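Local coordinates for protein polyketide Synthase III (Ectocarpus siliculosus, PDB 4B0N) that is a type III polyketide synthase of the chalcone/stilbene synthase family, probably transferring acyl groups in the biosynthesis of phlorotannin monomers, at residues 136-141 and 174-178; 152-156 and 214-218; 270-274 and 308-312; 354-358 and 372-377; 391-397 and 409-413. One frame throughout, in Å; residues are numbered along the deposited sequence.

Contact 1: residues 136-141 and 174-178; sequences VSDVAR and LIKNL
Leu174 and Leu178, one helical turn apart, reach across to Val136, Ser137, Ala140 and Arg141. The fork of Leu174 straddles a single methyl: Leu174 CD1 and CD2 both lie 3.6 Å from Val136 CG1, and the two side chains cross at about a right angle. Val136 presents that methyl because CG1 stands opposite its own backbone N (chi1 -171°). Leu174 CD2 also reaches the helix backbone, 3.9 Å from Ser137 CA. The branches of Leu178 divide their work. Leu178 CD2 lies 3.8 Å from Ala140 CB, which points at the partner segment, and Leu178 CD1 lies 3.5 Å from Ser137 O. At the outer margin Leu178 CG rests 3.8 Å from Arg141 CG, so the arginine contributes its aliphatic stem, and its guanidinium lies obliquely beside Leu178 CD1.

Ser137 brings a hydroxyl to this otherwise mainly aliphatic surface, near the side chain of Asn177. Its hydrogen bond goes back one turn to Val133 O, which ties the serine to its own helix. Within 136-141, Ala140 N is bonded to Val136 O at 2.9 Å and Arg141 N to Ser137 O at 3.0 Å, and residues 136, 137, 140 and 141 fall on one side of the helix. Both helices pack on strand 215-223, where Val136, Ala140 and Leu174 all touch Ile219, and beyond helix 170-177 Ile175 touches Leu274 of the second subunit.

Contact 2: residues 152-156 and 214-218; sequences EDISK and KYALM
Lys156 lies beside Ala216, and its side chain can be followed outward along the sheet. Lys156 CB starts 3.7 Å from Ala216 CB, on the same side of the two strands. With CG swung to the far side of CB from the backbone N (chi1 -158°) and the chain extended, Lys156 CD stays 4.2 Å from Ala216 CB; beyond CD the chain departs from Ala216. NZ ends in a hydrogen bond to Asn203 O of helix 196-210, whose Tyr207 also touches this lysine.

The backbone supplies the register. Tyr215 O accepts Ser155 N at 2.8 Å with an N-H...O angle of 168°, and takes a second, weak bond from Lys156 N. Leu217 N then bonds Lys156 O at 2.8 Å. A water bridges the two segments where they separate, donating to Asp153 O, accepting from Tyr215 N and lying 2.6 Å from Ser155 OG. Ile154 CG2 meets Leu217 CB at 4.0 Å on the side that faces helix 121-146, where both residues touch Ile144.

Segments 154-156 and 215-218 diverge at 71°, with Lys156 and Ala216 as the sound bridge, yet their strands are parallel neighbours in the N-terminal mixed sheet, and the helices between them in sequence fit the layered alpha-beta thiolase fold.

Contact 3: residues 270-274 and 308-312; sequences NHAWL and AFFAD
Aromatic contacts dominate where His271 and Trp273 of the strand meet Phe309 and Phe310 of the helix. Phe309 CE2 sits over one face of the Trp273 indole, offset toward its rim and 3.5 Å from both CE2 and CZ2 of Trp273. The Phe309 ring and the five-membered ring of Trp273 are inclined at 57°, an oblique pairing that is neither stacked nor T-shaped. His271 and Phe310 are nearly parallel, 22° between planes, but slid so far that their centroids are 5.6 Å apart and the rings barely overlap.

Strand 265-274 is outermost in the C-terminal sheet within this chain, and helix 299-316 packs on that sheet as one of the covering layers of the thiolase fold. Ala272 faces the other way, onto Val184 of the second subunit.

Apolar packing continues between Trp273 CB and Phe310 CD1, 4.1 Å apart. With an alanine in place of Trp273, the Phe309 ring would probably lose the surface it rests on and be freer to turn.

Polar contacts skirt the rings. His271 O lies at the edge of the Phe310 ring, 3.5 Å from Phe310 CE1, and receives a hydrogen bond from Arg202. A water links His271 NE2, 3.3 Å away in the imidazole plane, to Phe309 O, to which it donates; His271 ND1 has a weak bond with Lys317 NZ.

Contact 4: residues 354-358 and 372-377; sequences DSWAV and FVLSRV
Asp354 and Arg376 cross at a slant, with carboxylate and guanidinium planes 52° apart. The acid does not lie flat against the base in a two-pronged pairing. Asp354 OD1 approaches the edge of the guanidinium, in its plane, and takes Arg376 NE in a long, weak but nearly straight bond of 3.4 Å, the salt bridge of this contact. Arg376 turns back at chi3 (56°), which lays the flat group beside helix 353-362: Ala357 CB sits 3.7 Å above the Arg376 guanidinium plane, over the centre. One apolar cover and one acidic edge probably limit its rotation.

The other carboxylate oxygen, OD2, pairs with Arg380 in a salt bridge and also lies near Val377 CG2. With two arginines round it, Asp354 is probably held as the anion despite its burial.

The valines meet crosswise. Val358 stands at about a right angle to both Val373 and Phe372; Val358 CG2 is 3.7 Å from Val373 CG2 and equally far from Arg376 CD, while Val358 CG1 lies 3.9 Å from Phe372 CB. Val373 CG1, on its other branch, touches Asp354 CB at 3.7 Å and lies 3.8 Å from Ser355 OG, a hydroxyl that is hydrogen-bonded to Val330 O.

The segments 354-358 and 372-377 pass 8.9 Å apart and are inclined well away from antiparallel, at 125° between their directions; their helices follow each other in the chain. Both are close to strand 327-330, where Val373 and Val377 pack on Cys329, and Phe372 and Leu374 also reach strand 42-51.

Contact 5: residues 391-397 and 409-413; sequences GYQTGMA and ILLRQ
Leu411 O is gripped twice from the opposite strand: Gly395 N donates to it at 2.8 Å, lying in the carbonyl plane, and Thr394 CA approaches at 3.3 Å in a CA-H...O contact. The return bond, Leu411 N to Gly395 O at 2.9 Å, completes a hydrogen-bonded pair. A second such pair joins Ala397 and Ile409, with Ile409 N to Ala397 O at 2.8 Å. Thr394 with Arg412 and Met396 with Leu410 form the non-hydrogen-bonded pairs.

These are the two arms of an antiparallel hairpin, strands 394-401 and 405-413, which lies between strands 265-274 and 327-330 in the C-terminal mixed sheet of the thiolase fold.

One face carries Thr394, Met396, Leu410 and Arg412. Thr394 and Arg412 lie side by side, pointing the same way, while Thr394 CG2 meets Leu410 CD1 at 3.8 Å; Met396 and Leu410 turn their ends onto helix 299-316. The other face carries Ala397, Ile409 and Leu411, and here Leu411 packs on Phe378 of helix 369-385. Ile409 holds CG1 between its backbone N and carbonyl carbon (chi1 50°), which brings that atom 3.8 Å from Ala397 CB.

At the open end Gln413 N bonds Gln393 O at 3.1 Å, on a bent path of 137°. The extended Gln413 side chain carries its amide across beside that of Gln393, the planes 38° apart, and sets NE2 2.7 Å from Tyr392 O. Replacing Gln413 by a leucine would probably leave the Gln393 amide and Tyr392 O without this polar neighbour, although Tyr392 O also has a weak bond from His381.

Contacts 1 and 4 are buried helix pairs, but contact 1 is chiefly aliphatic whereas contact 4 encloses a salt bridge. Contacts 2 and 5, both partly buried, rest on backbone bonds in the two halves of the fold: a parallel, strongly splayed strand pair in the N-terminal mixed sheet and an antiparallel pair in the C-terminal one. Contact 3, also partly buried, is aromatic and lies toward the second subunit, which contact 1 touches too. Contacts 1 and 2 meet through Ala140 and Leu217. Contact 5 links the C-terminal set: Met396 touches Ala311 of contact 3, and Tyr392 touches Val377 of contact 4. Contacts 1 and 3 lie about 34 Å apart, centre to centre.

Contact 1: residues 136-141 and 174-178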
# COMPACT_ATOMS: atom_id res chain seq x y z
N VAL A 136 15.58 -5.58 6.77
CA VAL A 136 14.47 -4.99 7.52
C VAL A 136 14.49 -5.44 8.98
O VAL A 136 14.21 -4.65 9.88
CB VAL A 136 13.10 -5.33 6.89
CG1 VAL A 136 11.99 -4.54 7.57
CG2 VAL A 136 13.09 -5.02 5.41
N SER A 137 14.85 -6.71 9.21
CA SER A 137 14.88 -7.30 10.55
C SER A 137 15.75 -6.55 11.56
O SER A 137 15.27 -6.21 12.64
CB SER A 137 15.28 -8.78 10.49
OG SER A 137 14.21 -9.60 10.04
N ASP A 138 17.01 -6.29 11.21
CA ASP A 138 17.93 -5.65 12.15
C ASP A 138 17.75 -4.13 12.23
O ASP A 138 18.10 -3.51 13.24
CB ASP A 138 19.39 -6.06 11.90
CG ASP A 138 20.14 -5.07 11.02
OD1 ASP A 138 19.73 -4.85 9.86
OD2 ASP A 138 21.15 -4.50 11.50
N VAL A 139 17.20 -3.54 11.17
CA VAL A 139 16.86 -2.12 11.18
C VAL A 139 15.69 -1.90 12.14
O VAL A 139 15.71 -0.97 12.95
CB VAL A 139 16.55 -1.57 9.76
CG1 VAL A 139 16.10 -0.12 9.81
CG2 VAL A 139 17.77 -1.68 8.86
N ALA A 140 14.68 -2.77 12.06
CA ALA A 140 13.55 -2.75 12.98
C ALA A 140 13.98 -3.05 14.41
O ALA A 140 13.49 -2.41 15.35
CB ALA A 140 12.47 -3.72 12.52
N ARG A 141 14.88 -4.01 14.58
CA ARG A 141 15.40 -4.37 15.90
C ARG A 141 16.12 -3.21 16.56
O ARG A 141 15.90 -2.94 17.74
CB ARG A 141 16.35 -5.57 15.82
CG ARG A 141 15.66 -6.92 15.90
CD ARG A 141 16.65 -8.01 16.28
NE ARG A 141 16.39 -9.25 15.54
CZ ARG A 141 16.98 -9.60 14.40
NH1 ARG A 141 17.90 -8.81 13.84
NH2 ARG A 141 16.66 -10.75 13.82
N LEU A 174 8.51 -10.00 9.51
CA LEU A 174 8.91 -9.25 10.71
C LEU A 174 8.22 -9.73 11.98
O LEU A 174 8.78 -9.62 13.07
CB LEU A 174 8.65 -7.76 10.52
CG LEU A 174 9.56 -7.02 9.54
CD1 LEU A 174 8.99 -5.64 9.26
CD2 LEU A 174 10.99 -6.94 10.06
N ILE A 175 6.99 -10.23 11.84
CA ILE A 175 6.28 -10.82 12.98
C ILE A 175 6.93 -12.15 13.35
O ILE A 175 7.00 -12.51 14.52
CB ILE A 175 4.77 -11.01 12.70
CG1 ILE A 175 4.15 -9.71 12.17
CG2 ILE A 175 4.04 -11.44 13.96
CD1 ILE A 175 2.81 -9.89 11.48
N LYS A 176 7.41 -12.88 12.34
CA LYS A 176 8.17 -14.11 12.57
C LYS A 176 9.52 -13.83 13.20
O LYS A 176 9.83 -14.35 14.28
CB LYS A 176 8.35 -14.88 11.26
CG LYS A 176 7.37 -16.02 11.07
CD LYS A 176 7.87 -16.99 10.01
CE LYS A 176 7.30 -18.38 10.24
NZ LYS A 176 7.92 -19.40 9.35
N ASN A 177 10.32 -12.99 12.53
CA ASN A 177 11.70 -12.70 12.93
C ASN A 177 11.85 -12.02 14.29
O ASN A 177 12.62 -12.48 15.14
CB ASN A 177 12.42 -11.90 11.84
CG ASN A 177 12.88 -12.77 10.69
OD1 ASN A 177 12.11 -13.55 10.13
ND2 ASN A 177 14.15 -12.63 10.31
N LEU A 178 11.13 -10.92 14.49
CA LEU A 178 11.23 -10.16 15.72
C LEU A 178 10.36 -10.74 16.84
O LEU A 178 10.51 -10.35 18.00
CB LEU A 178 10.90 -8.68 15.49
CG LEU A 178 12.07 -7.78 15.07
CD1 LEU A 178 12.52 -8.06 13.64
CD2 LEU A 178 11.71 -6.31 15.23

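Contact 2: residues 152-156 and 214-218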
# COMPACT_ATOMS: atom_id res chain seq x y z
N GLU A 152 7.39 -6.45 22.00
CA GLU A 152 6.01 -6.62 22.45
C GLU A 152 5.19 -5.34 22.31
O GLU A 152 3.99 -5.39 22.02
CB GLU A 152 5.98 -7.07 23.92
CG GLU A 152 6.40 -8.51 24.18
CD GLU A 152 7.90 -8.68 24.31
OE1 GLU A 152 8.53 -7.97 25.13
OE2 GLU A 152 8.47 -9.55 23.61
N ASP A 153 5.84 -4.20 22.50
CA ASP A 153 5.16 -2.90 22.60
C ASP A 153 4.68 -2.34 21.26
O ASP A 153 3.96 -1.34 21.23
CB ASP A 153 6.06 -1.88 23.32
CG ASP A 153 6.67 -2.43 24.60
OD1 ASP A 153 5.98 -3.15 25.35
OD2 ASP A 153 7.85 -2.12 24.86
N ILE A 154 5.09 -2.97 20.17
CA ILE A 154 4.66 -2.55 18.84
C ILE A 154 3.25 -3.07 18.56
O ILE A 154 3.00 -4.28 18.66
CB ILE A 154 5.65 -3.01 17.74
CG1 ILE A 154 7.05 -2.43 17.99
CG2 ILE A 154 5.15 -2.65 16.34
CD1 ILE A 154 7.13 -0.91 18.07
N SER A 155 2.34 -2.16 18.25
CA SER A 155 0.94 -2.49 17.98
C SER A 155 0.60 -2.41 16.49
O SER A 155 -0.29 -3.11 16.00
CB SER A 155 0.01 -1.55 18.75
OG SER A 155 0.27 -1.60 20.14
N LYS A 156 1.32 -1.54 15.78
CA LYS A 156 1.08 -1.29 14.37
C LYS A 156 2.38 -1.40 13.57
O LYS A 156 3.42 -0.89 13.98
CB LYS A 156 0.46 0.09 14.16
CG LYS A 156 -0.30 0.23 12.86
CD LYS A 156 -0.33 1.67 12.37
CE LYS A 156 -1.23 1.81 11.16
NZ LYS A 156 -0.95 3.05 10.39
N LYS A 214 -0.23 3.76 22.71
CA LYS A 214 0.24 2.71 21.81
C LYS A 214 1.43 3.12 20.92
O LYS A 214 1.77 4.30 20.83
CB LYS A 214 -0.93 2.14 20.99
CG LYS A 214 -2.08 1.65 21.86
CD LYS A 214 -2.95 0.62 21.16
CE LYS A 214 -3.90 -0.03 22.16
NZ LYS A 214 -4.56 -1.26 21.61
N TYR A 215 2.05 2.14 20.27
CA TYR A 215 3.28 2.36 19.51
C TYR A 215 3.22 1.75 18.10
O TYR A 215 2.79 0.61 17.93
CB TYR A 215 4.48 1.79 20.27
CG TYR A 215 4.79 2.49 21.57
CD1 TYR A 215 5.47 3.71 21.58
CD2 TYR A 215 4.41 1.93 22.79
CE1 TYR A 215 5.76 4.36 22.77
CE2 TYR A 215 4.70 2.58 23.99
CZ TYR A 215 5.37 3.79 23.97
OH TYR A 215 5.66 4.44 25.15
N ALA A 216 3.68 2.52 17.12
CA ALA A 216 3.65 2.10 15.72
C ALA A 216 5.05 2.13 15.10
O ALA A 216 5.84 3.03 15.39
CB ALA A 216 2.70 2.98 14.92
N LEU A 217 5.33 1.15 14.24
CA LEU A 217 6.62 1.03 13.58
C LEU A 217 6.49 1.20 12.06
O LEU A 217 5.81 0.41 11.40
CB LEU A 217 7.27 -0.32 13.93
CG LEU A 217 8.58 -0.78 13.27
CD1 LEU A 217 9.75 0.14 13.61
CD2 LEU A 217 8.90 -2.21 13.68
N MET A 218 7.13 2.23 11.53
CA MET A 218 7.10 2.51 10.10
C MET A 218 8.46 2.20 9.48
O MET A 218 9.48 2.74 9.92
CB MET A 218 6.69 3.97 9.84
CG MET A 218 6.35 4.29 8.40
SD MET A 218 7.78 4.77 7.40
CE MET A 218 8.01 6.47 7.94
O HOH W 1 1.52 -0.04 21.79

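Contact 3: residues 270-274 and 308-312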
# COMPACT_ATOMS: atom_id res chain seq x y z
N ASN A 270 1.18 17.51 8.75
CA ASN A 270 1.54 17.01 7.43
C ASN A 270 0.79 17.77 6.34
O ASN A 270 -0.35 18.20 6.54
CB ASN A 270 1.29 15.49 7.32
CG ASN A 270 -0.09 15.09 7.81
OD1 ASN A 270 -1.10 15.34 7.16
ND2 ASN A 270 -0.13 14.43 8.96
N HIS A 271 1.44 17.94 5.19
CA HIS A 271 0.85 18.67 4.08
C HIS A 271 1.15 17.99 2.78
O HIS A 271 2.22 17.40 2.60
CB HIS A 271 1.35 20.11 4.07
CG HIS A 271 0.57 21.03 3.16
ND1 HIS A 271 -0.74 21.28 3.34
CD2 HIS A 271 0.97 21.78 2.06
CE1 HIS A 271 -1.17 22.13 2.39
NE2 HIS A 271 -0.12 22.44 1.61
N ALA A 272 0.19 18.07 1.86
CA ALA A 272 0.34 17.51 0.52
C ALA A 272 -0.12 18.52 -0.53
O ALA A 272 -0.83 19.47 -0.21
CB ALA A 272 -0.45 16.21 0.40
N TRP A 273 0.30 18.31 -1.78
CA TRP A 273 -0.17 19.10 -2.91
C TRP A 273 0.18 18.48 -4.22
O TRP A 273 1.36 18.24 -4.51
CB TRP A 273 0.37 20.53 -2.86
CG TRP A 273 -0.34 21.44 -3.83
CD1 TRP A 273 0.12 21.87 -5.07
CD2 TRP A 273 -1.67 22.03 -3.69
NE1 TRP A 273 -0.80 22.68 -5.69
CE2 TRP A 273 -1.91 22.81 -4.92
CE3 TRP A 273 -2.67 22.00 -2.71
CZ2 TRP A 273 -3.08 23.52 -5.12
CZ3 TRP A 273 -3.85 22.72 -2.93
CH2 TRP A 273 -4.04 23.46 -4.11
N LEU A 274 -0.84 18.20 -5.03
CA LEU A 274 -0.66 17.69 -6.39
C LEU A 274 -0.52 18.86 -7.37
O LEU A 274 -1.36 19.77 -7.39
CB LEU A 274 -1.84 16.80 -6.79
CG LEU A 274 -1.62 15.55 -7.64
CD1 LEU A 274 -2.95 14.87 -7.90
CD2 LEU A 274 -0.93 15.84 -8.96
N ALA A 308 7.66 26.43 -4.04
CA ALA A 308 7.32 27.61 -3.25
C ALA A 308 5.88 27.52 -2.74
O ALA A 308 5.65 27.67 -1.54
CB ALA A 308 7.52 28.88 -4.06
N PHE A 309 4.94 27.25 -3.64
CA PHE A 309 3.52 27.17 -3.30
C PHE A 309 3.21 26.10 -2.25
O PHE A 309 2.32 26.29 -1.42
CB PHE A 309 2.67 26.93 -4.56
CG PHE A 309 1.19 27.04 -4.33
CD1 PHE A 309 0.56 28.28 -4.30
CD2 PHE A 309 0.41 25.90 -4.14
CE1 PHE A 309 -0.81 28.39 -4.09
CE2 PHE A 309 -0.96 25.99 -3.92
CZ PHE A 309 -1.57 27.24 -3.89
N PHE A 310 3.95 25.00 -2.29
CA PHE A 310 3.80 23.92 -1.32
C PHE A 310 4.34 24.29 0.06
O PHE A 310 3.66 24.10 1.07
CB PHE A 310 4.48 22.64 -1.84
CG PHE A 310 4.68 21.58 -0.79
CD1 PHE A 310 3.60 20.84 -0.30
CD2 PHE A 310 5.95 21.31 -0.29
CE1 PHE A 310 3.78 19.87 0.67
CE2 PHE A 310 6.14 20.34 0.68
CZ PHE A 310 5.06 19.61 1.16
N ALA A 311 5.56 24.81 0.10
CA ALA A 311 6.24 25.12 1.36
C ALA A 311 5.69 26.37 2.04
O ALA A 311 5.55 26.41 3.26
CB ALA A 311 7.74 25.25 1.14
N ASP A 312 5.38 27.40 1.24
CA ASP A 312 4.72 28.60 1.76
C ASP A 312 3.28 28.31 2.17
O ASP A 312 2.74 28.97 3.05
CB ASP A 312 4.76 29.74 0.73
CG ASP A 312 6.14 30.37 0.60
OD1 ASP A 312 6.85 30.49 1.62
OD2 ASP A 312 6.50 30.77 -0.53
O HOH W 2 -0.27 24.59 -0.84

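Contact 4: residues 354-358 and 372-377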
# COMPACT_ATOMS: atom_id res chain seq x y z
N ASP A 354 23.06 18.34 4.44
CA ASP A 354 22.67 16.98 4.81
C ASP A 354 22.22 16.19 3.59
O ASP A 354 22.53 15.00 3.46
CB ASP A 354 21.54 17.01 5.85
CG ASP A 354 21.96 17.66 7.16
OD1 ASP A 354 23.06 17.35 7.67
OD2 ASP A 354 21.17 18.48 7.68
N SER A 355 21.48 16.85 2.70
CA SER A 355 20.92 16.21 1.51
C SER A 355 22.00 15.79 0.51
O SER A 355 21.88 14.74 -0.13
CB SER A 355 19.90 17.14 0.83
OG SER A 355 18.89 17.54 1.74
N TRP A 356 23.04 16.61 0.38
CA TRP A 356 24.19 16.28 -0.47
C TRP A 356 24.97 15.14 0.10
O TRP A 356 25.45 14.28 -0.63
CB TRP A 356 25.10 17.49 -0.66
CG TRP A 356 24.50 18.58 -1.51
CD1 TRP A 356 24.10 19.86 -1.11
CD2 TRP A 356 24.21 18.53 -2.95
NE1 TRP A 356 23.61 20.57 -2.17
CE2 TRP A 356 23.64 19.84 -3.30
CE3 TRP A 356 24.36 17.57 -3.95
CZ2 TRP A 356 23.25 20.15 -4.60
CZ3 TRP A 356 23.96 17.89 -5.25
CH2 TRP A 356 23.41 19.15 -5.56
N ALA A 357 25.11 15.13 1.43
CA ALA A 357 25.86 14.11 2.15
C ALA A 357 25.26 12.71 1.98
O ALA A 357 25.99 11.74 1.76
CB ALA A 357 25.98 14.47 3.62
N VAL A 358 23.94 12.62 2.09
CA VAL A 358 23.24 11.35 1.91
C VAL A 358 23.40 10.88 0.47
O VAL A 358 23.81 9.75 0.22
CB VAL A 358 21.75 11.46 2.30
CG1 VAL A 358 20.94 10.29 1.76
CG2 VAL A 358 21.61 11.54 3.81
N PHE A 372 17.12 9.16 5.94
CA PHE A 372 18.57 9.24 6.09
C PHE A 372 19.01 10.69 6.36
O PHE A 372 19.79 10.93 7.28
CB PHE A 372 19.29 8.67 4.86
CG PHE A 372 19.46 7.18 4.89
CD1 PHE A 372 18.38 6.33 4.67
CD2 PHE A 372 20.71 6.62 5.11
CE1 PHE A 372 18.54 4.95 4.69
CE2 PHE A 372 20.88 5.24 5.13
CZ PHE A 372 19.80 4.40 4.92
N VAL A 373 18.50 11.62 5.56
CA VAL A 373 18.75 13.05 5.76
C VAL A 373 18.24 13.48 7.13
O VAL A 373 18.95 14.12 7.90
CB VAL A 373 18.08 13.92 4.67
CG1 VAL A 373 18.39 15.40 4.88
CG2 VAL A 373 18.50 13.48 3.28
N LEU A 374 16.99 13.11 7.41
CA LEU A 374 16.35 13.39 8.69
C LEU A 374 17.18 12.85 9.85
O LEU A 374 17.39 13.54 10.84
CB LEU A 374 14.94 12.79 8.69
CG LEU A 374 13.83 13.20 9.67
CD1 LEU A 374 13.82 12.28 10.88
CD2 LEU A 374 13.89 14.67 10.08
N SER A 375 17.69 11.62 9.70
CA SER A 375 18.53 10.99 10.71
C SER A 375 19.99 11.44 10.60
O SER A 375 20.92 10.68 10.89
CB SER A 375 18.44 9.47 10.64
OG SER A 375 19.23 8.86 11.66
N ARG A 376 20.18 12.69 10.16
CA ARG A 376 21.47 13.36 10.22
C ARG A 376 21.29 14.60 11.08
O ARG A 376 22.16 14.95 11.87
CB ARG A 376 21.96 13.76 8.83
CG ARG A 376 22.59 12.63 8.04
CD ARG A 376 23.19 13.16 6.75
NE ARG A 376 24.17 14.22 6.99
CZ ARG A 376 25.47 14.02 7.22
NH1 ARG A 376 25.96 12.78 7.23
NH2 ARG A 376 26.28 15.05 7.43
N VAL A 377 20.13 15.24 10.90
CA VAL A 377 19.72 16.40 11.69
C VAL A 377 19.54 16.01 13.15
O VAL A 377 19.94 16.74 14.06
CB VAL A 377 18.40 17.00 11.13
CG1 VAL A 377 17.86 18.08 12.05
CG2 VAL A 377 18.62 17.54 9.73

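Contact 5: residues 391-397 and 409-413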
# COMPACT_ATOMS: atom_id res chain seq x y z
N GLY A 391 19.00 23.65 20.54
CA GLY A 391 18.75 22.74 19.42
C GLY A 391 17.87 23.36 18.35
O GLY A 391 17.47 24.53 18.46
N TYR A 392 17.57 22.58 17.32
CA TYR A 392 16.68 23.00 16.24
C TYR A 392 15.25 23.16 16.76
O TYR A 392 14.73 22.27 17.43
CB TYR A 392 16.70 21.98 15.10
CG TYR A 392 18.02 21.84 14.38
CD1 TYR A 392 18.49 22.83 13.52
CD2 TYR A 392 18.80 20.70 14.55
CE1 TYR A 392 19.70 22.70 12.86
CE2 TYR A 392 20.02 20.55 13.89
CZ TYR A 392 20.46 21.56 13.05
OH TYR A 392 21.66 21.41 12.40
N GLN A 393 14.63 24.29 16.44
CA GLN A 393 13.28 24.61 16.92
C GLN A 393 12.18 24.22 15.93
O GLN A 393 11.11 23.77 16.34
CB GLN A 393 13.17 26.10 17.26
CG GLN A 393 13.98 26.55 18.46
CD GLN A 393 13.35 26.18 19.79
OE1 GLN A 393 12.13 26.19 19.95
NE2 GLN A 393 14.19 25.86 20.77
N THR A 394 12.45 24.39 14.64
CA THR A 394 11.46 24.15 13.59
C THR A 394 12.12 23.68 12.30
O THR A 394 13.03 24.34 11.79
CB THR A 394 10.64 25.43 13.29
OG1 THR A 394 10.08 25.94 14.50
CG2 THR A 394 9.53 25.14 12.30
N GLY A 395 11.66 22.55 11.77
CA GLY A 395 12.16 22.02 10.50
C GLY A 395 11.10 21.41 9.61
O GLY A 395 10.04 21.00 10.08
N MET A 396 11.40 21.34 8.31
CA MET A 396 10.50 20.71 7.33
C MET A 396 11.17 19.67 6.45
O MET A 396 12.17 19.94 5.78
CB MET A 396 9.82 21.76 6.45
CG MET A 396 8.71 21.18 5.59
SD MET A 396 8.31 22.20 4.16
CE MET A 396 7.62 23.66 4.95
N ALA A 397 10.60 18.47 6.44
CA ALA A 397 11.05 17.39 5.57
C ALA A 397 10.01 17.16 4.48
O ALA A 397 8.83 16.97 4.78
CB ALA A 397 11.28 16.12 6.36
N ILE A 409 6.32 17.01 5.94
CA ILE A 409 5.98 16.99 7.36
C ILE A 409 6.66 18.15 8.09
O ILE A 409 7.72 18.63 7.67
CB ILE A 409 6.36 15.65 8.05
CG1 ILE A 409 7.81 15.26 7.72
CG2 ILE A 409 5.37 14.55 7.66
CD1 ILE A 409 8.45 14.33 8.73
N LEU A 410 6.05 18.60 9.18
CA LEU A 410 6.57 19.72 9.96
C LEU A 410 6.93 19.29 11.38
O LEU A 410 6.10 18.75 12.11
CB LEU A 410 5.57 20.89 10.00
CG LEU A 410 5.88 22.15 10.81
CD1 LEU A 410 7.18 22.81 10.39
CD2 LEU A 410 4.73 23.14 10.71
N LEU A 411 8.19 19.54 11.74
CA LEU A 411 8.69 19.22 13.08
C LEU A 411 8.93 20.49 13.88
O LEU A 411 9.73 21.34 13.48
CB LEU A 411 9.98 18.39 13.00
CG LEU A 411 9.89 16.97 12.45
CD1 LEU A 411 10.06 16.97 10.94
CD2 LEU A 411 10.94 16.09 13.11
N ARG A 412 8.21 20.61 14.99
CA ARG A 412 8.41 21.72 15.92
C ARG A 412 8.64 21.19 17.33
O ARG A 412 8.20 20.08 17.67
CB ARG A 412 7.23 22.69 15.90
CG ARG A 412 7.04 23.43 14.59
CD ARG A 412 5.92 24.45 14.69
NE ARG A 412 6.36 25.69 15.31
CZ ARG A 412 5.54 26.65 15.75
NH1 ARG A 412 4.22 26.51 15.66
NH2 ARG A 412 6.04 27.75 16.29
N GLN A 413 9.34 21.98 18.13
CA GLN A 413 9.75 21.59 19.47
C GLN A 413 8.64 21.78 20.51
O GLN A 413 7.90 22.77 20.47
CB GLN A 413 11.01 22.36 19.88
CG GLN A 413 11.77 21.77 21.05
CD GLN A 413 13.22 22.21 21.10
OE1 GLN A 413 13.70 22.68 22.14
NE2 GLN A 413 13.92 22.08 19.99